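Spike protein S1 (Bat coronavirus HKU9, PDB 5GYQ) forms the putative receptor-binding domain of the spike, the part of S1 thought to attach the virion to a host-cell receptor. Local coordinates at residues 11-16 with 35-40; 54-59 with 152-157. All blocks are in the same frame, centred on the assembly; numbering follows the deposited sequence. Where two conformers were deposited one is given.

Interaction 1 of 2, residues 11-16 with 35-40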
loop_
_atom_site.group_PDB
_atom_site.type_symbol
_atom_site.label_atom_id
_atom_site.label_comp_id
_atom_site.label_asym_id
_atom_site.label_seq_id
_atom_site.Cartn_x
_atom_site.Cartn_y
_atom_site.Cartn_z
ATOM N N SER A 11 -8.278 -8.231 -7.162
ATOM C CA SER A 11 -9.082 -8.740 -6.053
ATOM C C SER A 11 -8.837 -7.989 -4.750
ATOM O O SER A 11 -9.780 -7.626 -4.055
ATOM C CB SER A 11 -8.810 -10.232 -5.845
ATOM O OG SER A 11 -7.432 -10.470 -5.630
ATOM N N VAL A 12 -7.570 -7.760 -4.420
ATOM C CA VAL A 12 -7.228 -7.071 -3.186
ATOM C C VAL A 12 -7.559 -5.586 -3.309
ATOM O O VAL A 12 -7.789 -4.904 -2.309
ATOM C CB VAL A 12 -5.740 -7.262 -2.820
ATOM C CG1 VAL A 12 -4.872 -6.186 -3.449
ATOM C CG2 VAL A 12 -5.573 -7.259 -1.319
ATOM N N LEU A 13 -7.603 -5.091 -4.543
ATOM C CA LEU A 13 -7.942 -3.697 -4.783
ATOM C C LEU A 13 -9.427 -3.461 -4.573
ATOM O O LEU A 13 -9.828 -2.380 -4.152
ATOM C CB LEU A 13 -7.540 -3.271 -6.193
ATOM C CG LEU A 13 -6.058 -2.965 -6.394
ATOM C CD1 LEU A 13 -5.782 -2.607 -7.843
ATOM C CD2 LEU A 13 -5.609 -1.848 -5.464
ATOM N N GLN A 14 -10.252 -4.462 -4.863
ATOM C CA GLN A 14 -11.686 -4.281 -4.633
ATOM C C GLN A 14 -12.082 -4.564 -3.178
ATOM O O GLN A 14 -13.195 -4.240 -2.760
ATOM C CB GLN A 14 -12.497 -5.151 -5.601
ATOM C CG GLN A 14 -12.508 -6.627 -5.290
ATOM C CD GLN A 14 -13.102 -7.446 -6.420
ATOM O OE1 GLN A 14 -12.944 -7.114 -7.596
ATOM N NE2 GLN A 14 -13.792 -8.519 -6.068
ATOM N N ASP A 15 -11.173 -5.156 -2.408
ATOM C CA ASP A 15 -11.411 -5.363 -0.980
ATOM C C ASP A 15 -10.107 -5.358 -0.184
ATOM O O ASP A 15 -9.610 -6.418 0.203
ATOM C CB ASP A 15 -12.162 -6.677 -0.743
ATOM C CG ASP A 15 -12.578 -6.863 0.710
ATOM O OD1 ASP A 15 -12.618 -5.862 1.456
ATOM O OD2 ASP A 15 -12.870 -8.011 1.103
ATOM N N PRO A 16 -9.552 -4.161 0.068
ATOM C CA PRO A 16 -8.280 -4.007 0.782
ATOM C C PRO A 16 -8.299 -4.622 2.178
ATOM O O PRO A 16 -9.264 -4.438 2.920
ATOM C CB PRO A 16 -8.107 -2.487 0.863
ATOM C CG PRO A 16 -8.905 -1.959 -0.280
ATOM C CD PRO A 16 -10.094 -2.864 -0.370
ATOM N N THR A 35 -1.947 1.483 -14.835
ATOM C CA THR A 35 -3.260 2.122 -14.811
ATOM C C THR A 35 -4.162 1.538 -13.724
ATOM O O THR A 35 -4.970 2.248 -13.122
ATOM C CB THR A 35 -3.960 1.984 -16.180
ATOM O OG1 THR A 35 -3.111 2.511 -17.206
ATOM C CG2 THR A 35 -5.281 2.733 -16.189
ATOM N N VAL A 36 -4.006 0.243 -13.472
ATOM C CA VAL A 36 -4.840 -0.471 -12.513
ATOM C C VAL A 36 -4.688 0.089 -11.100
ATOM O O VAL A 36 -5.664 0.182 -10.353
ATOM C CB VAL A 36 -4.506 -1.980 -12.504
ATOM C CG1 VAL A 36 -5.395 -2.722 -11.517
ATOM C CG2 VAL A 36 -4.655 -2.563 -13.901
ATOM N N VAL A 37 -3.469 0.475 -10.742
ATOM C CA VAL A 37 -3.199 0.955 -9.392
ATOM C C VAL A 37 -3.060 2.473 -9.336
ATOM O O VAL A 37 -2.792 3.035 -8.274
ATOM C CB VAL A 37 -1.924 0.316 -8.813
ATOM C CG1 VAL A 37 -2.080 -1.193 -8.741
ATOM C CG2 VAL A 37 -0.715 0.690 -9.653
ATOM N N VAL A 38 -3.240 3.136 -10.475
ATOM C CA VAL A 38 -3.172 4.593 -10.514
ATOM C C VAL A 38 -4.435 5.212 -11.117
ATOM O O VAL A 38 -5.342 5.615 -10.391
ATOM C CB VAL A 38 -1.938 5.085 -11.308
ATOM C CG1 VAL A 38 -1.823 6.603 -11.222
ATOM C CG2 VAL A 38 -0.666 4.431 -10.785
ATOM N N ASP A 39 -4.494 5.273 -12.445
ATOM C CA ASP A 39 -5.549 6.007 -13.140
ATOM C C ASP A 39 -6.952 5.450 -12.904
ATOM O O ASP A 39 -7.882 6.204 -12.614
ATOM C CB ASP A 39 -5.261 6.034 -14.641
ATOM C CG ASP A 39 -3.946 6.711 -14.966
ATOM O OD1 ASP A 39 -3.951 7.941 -15.188
ATOM O OD2 ASP A 39 -2.907 6.015 -14.995
ATOM N N SER A 40 -7.100 4.136 -13.030
ATOM C CA SER A 40 -8.412 3.498 -12.931
ATOM C C SER A 40 -9.047 3.662 -11.552
ATOM O O SER A 40 -10.271 3.690 -11.428
ATOM C CB SER A 40 -8.306 2.013 -13.276
ATOM O OG SER A 40 -7.957 1.835 -14.638
#

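Interaction 2 of 2, residues 54-59 with 152-157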
loop_
_atom_site.group_PDB
_atom_site.type_symbol
_atom_site.label_atom_id
_atom_site.label_comp_id
_atom_site.label_asym_id
_atom_site.label_seq_id
_atom_site.Cartn_x
_atom_site.Cartn_y
_atom_site.Cartn_z
ATOM N N ARG A 54 2.793 12.497 -12.513
ATOM C CA ARG A 54 2.597 12.497 -13.960
ATOM C C ARG A 54 3.660 11.651 -14.664
ATOM O O ARG A 54 3.457 11.192 -15.786
ATOM C CB ARG A 54 2.611 13.930 -14.506
ATOM C CG ARG A 54 3.964 14.616 -14.416
ATOM C CD ARG A 54 3.837 16.134 -14.476
ATOM N NE ARG A 54 3.681 16.636 -15.838
ATOM C CZ ARG A 54 4.400 17.629 -16.352
ATOM N NH1 ARG A 54 5.325 18.230 -15.618
ATOM N NH2 ARG A 54 4.192 18.025 -17.600
ATOM N N ARG A 55 4.787 11.441 -13.989
ATOM C CA ARG A 55 5.907 10.694 -14.556
ATOM C C ARG A 55 5.891 9.229 -14.129
ATOM O O ARG A 55 6.455 8.371 -14.809
ATOM C CB ARG A 55 7.233 11.335 -14.137
ATOM C CG ARG A 55 8.083 11.866 -15.279
ATOM C CD ARG A 55 8.588 10.745 -16.167
ATOM N NE ARG A 55 9.884 11.062 -16.763
ATOM C CZ ARG A 55 10.339 10.527 -17.891
ATOM N NH1 ARG A 55 9.595 9.657 -18.561
ATOM N NH2 ARG A 55 11.532 10.870 -18.356
ATOM N N LEU A 56 5.237 8.969 -12.999
ATOM C CA LEU A 56 5.202 7.653 -12.352
ATOM C C LEU A 56 5.024 6.480 -13.317
ATOM O O LEU A 56 5.884 5.603 -13.410
ATOM C CB LEU A 56 4.070 7.625 -11.319
ATOM C CG LEU A 56 4.175 6.817 -10.020
ATOM C CD1 LEU A 56 2.783 6.644 -9.419
ATOM C CD2 LEU A 56 4.855 5.465 -10.195
ATOM N N ALA A 57 3.903 6.471 -14.030
ATOM C CA ALA A 57 3.515 5.315 -14.831
ATOM C C ALA A 57 4.052 5.361 -16.258
ATOM O O ALA A 57 3.602 4.598 -17.111
ATOM C CB ALA A 57 1.998 5.192 -14.855
ATOM N N SER A 58 5.015 6.242 -16.515
ATOM C CA SER A 58 5.503 6.450 -17.875
ATOM C C SER A 58 6.884 5.846 -18.118
ATOM O O SER A 58 7.328 5.752 -19.261
ATOM C CB SER A 58 5.543 7.943 -18.202
ATOM O OG SER A 58 6.570 8.596 -17.477
ATOM N N MET A 59 7.568 5.442 -17.055
ATOM C CA MET A 59 8.929 4.934 -17.200
ATOM C C MET A 59 9.118 3.564 -16.561
ATOM O O MET A 59 8.207 3.030 -15.930
ATOM C CB MET A 59 9.931 5.933 -16.613
ATOM C CG MET A 59 9.602 6.400 -15.207
ATOM S SD MET A 59 10.600 7.815 -14.701
ATOM C CE MET A 59 12.248 7.118 -14.771
ATOM N N ALA A 152 -2.773 2.012 -1.580
ATOM C CA ALA A 152 -1.714 1.312 -2.280
ATOM C C ALA A 152 -0.418 2.098 -2.138
ATOM O O ALA A 152 -0.317 3.239 -2.587
ATOM C CB ALA A 152 -2.070 1.119 -3.749
ATOM N N VAL A 153 0.558 1.487 -1.481
ATOM C CA VAL A 153 1.887 2.056 -1.343
ATOM C C VAL A 153 2.773 1.469 -2.423
ATOM O O VAL A 153 3.059 0.269 -2.423
ATOM C CB VAL A 153 2.497 1.774 0.039
ATOM C CG1 VAL A 153 3.875 2.413 0.150
ATOM C CG2 VAL A 153 1.577 2.281 1.138
ATOM N N ILE A 154 3.186 2.317 -3.354
ATOM C CA ILE A 154 4.013 1.881 -4.463
ATOM C C ILE A 154 5.469 2.231 -4.189
ATOM O O ILE A 154 5.838 3.398 -4.194
ATOM C CB ILE A 154 3.551 2.521 -5.787
ATOM C CG1 ILE A 154 2.046 2.311 -5.972
ATOM C CG2 ILE A 154 4.321 1.938 -6.961
ATOM C CD1 ILE A 154 1.468 3.000 -7.189
ATOM N N THR A 155 6.283 1.215 -3.922
ATOM C CA THR A 155 7.715 1.396 -3.712
ATOM C C THR A 155 8.472 1.154 -5.008
ATOM O O THR A 155 8.302 0.121 -5.648
ATOM C CB THR A 155 8.266 0.443 -2.635
ATOM O OG1 THR A 155 7.530 0.613 -1.419
ATOM C CG2 THR A 155 9.740 0.723 -2.380
ATOM N N LEU A 156 9.311 2.107 -5.387
ATOM C CA LEU A 156 10.038 2.022 -6.644
ATOM C C LEU A 156 11.521 1.790 -6.420
ATOM O O LEU A 156 12.098 2.290 -5.456
ATOM C CB LEU A 156 9.834 3.302 -7.452
ATOM C CG LEU A 156 8.380 3.686 -7.716
ATOM C CD1 LEU A 156 8.305 5.088 -8.286
ATOM C CD2 LEU A 156 7.732 2.681 -8.656
ATOM N N LYS A 157 12.136 1.020 -7.311
ATOM C CA LYS A 157 13.591 0.933 -7.342
ATOM C C LYS A 157 14.089 1.399 -8.704
ATOM O O LYS A 157 13.516 1.042 -9.734
ATOM C CB LYS A 157 14.069 -0.489 -7.038
ATOM C CG LYS A 157 14.524 -0.680 -5.594
ATOM C CD LYS A 157 14.511 -2.146 -5.177
ATOM C CE LYS A 157 15.478 -2.987 -5.999
ATOM N NZ LYS A 157 16.881 -2.891 -5.500
#

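Interaction 1 of 2, residues 11-16 with 35-40
Leu13 meets Val36 and Val37 through a single methyl, a small example of how a short helix can be joined by one leucine to a turn some twenty residues further along the chain. From CB the side chain leaves the helix toward 35-40, with CG anti to the carbonyl carbon (chi1 -78°). Neither CB nor CG yet reaches the turn. The second torsion is extended (chi2 178°) and carries CD1 onward, while the CD2 branch stays clear of both valines. Leu13 CD1 lies 3.7 Å from Val36 CG1 and 3.8 Å from Val36 O, and it is 4.1 Å from Val37 CG1, so the methyl fits against two side chains and a carbonyl. The Leu13 and Val36 side chains cross obliquely. The turn keeps its own shape: Thr35 O accepts a hydrogen bond from Ser40 N (2.8 Å), with a weak one from Ser40 OG. Both segments lie against the antiparallel sheet of the domain: Leu13 packs on Phe105 of strand 100-111 and Val37 on Leu66 of strand 63-71, while Val37 O is hydrogen-bonded to His103. Helix 10-14 also rests on strand 23-27 through Val12.

Interaction 2 of 2, residues 54-59 with 152-157
While Leu56 reaches across to Leu156 and Ile154, the flat guanidinium of its neighbour Arg55 folds back over its own turn. Met59 SD sits on one face of this group, 3.8 Å above the plane and displaced toward the rim. At the edge, in plane, is Ser58 OG, which takes a long, weak but almost straight hydrogen bond from Arg55 NH1 (3.4 Å, 175°). Ser58 OG in turn donates to Arg55 O at 2.7 Å. Ser58 N reaches Arg55 O from the same face of that carbonyl at 3.1 Å, so two donors from one residue close the turn that follows from Arg55. Across the contact Leu56 works with both of its methyls. Leu56 CD2 comes to 4.0 Å from Leu156 CD1, the two side chains crossing at a slant. Leu56 CD1 approaches Ile154 CD1 more loosely, at 4.5 Å. Ile154 and Leu156 are two residues apart on a strand bonded to 63-71 and 100-111 on its two sides, so both point from the same side of the sheet; Leu56 also touches Cys101, whose disulfide partner is Cys48. With no hydrogen bond across, the union of helix and sheet rests on buried apolar contact, and the bonds between Ser58 and Arg55 stay within 54-59 without crossing to the strand.

How the interactions relate
Both contacts illustrate one principle of this receptor-binding domain: in each, one leucine reaches two branched aliphatic residues, of a turn in interaction 1 and of a sheet strand in interaction 2. Both are buried and apolar, and neither has a hydrogen bond across it. They differ in what they join. Interaction 1 joins helix 10-14 to a loop, both packed on the sheet, whereas interaction 2 brings a residue of the short, weakly bonded helix directly onto a strand of that sheet. The exposed Asp15 forms a salt bridge with Arg70 beside interaction 1. The centres are about 14 Å apart, yet the contacts meet where Val37 CG2 packs 4.0 Å from Ile154 CD1, making them parts of one continuous core.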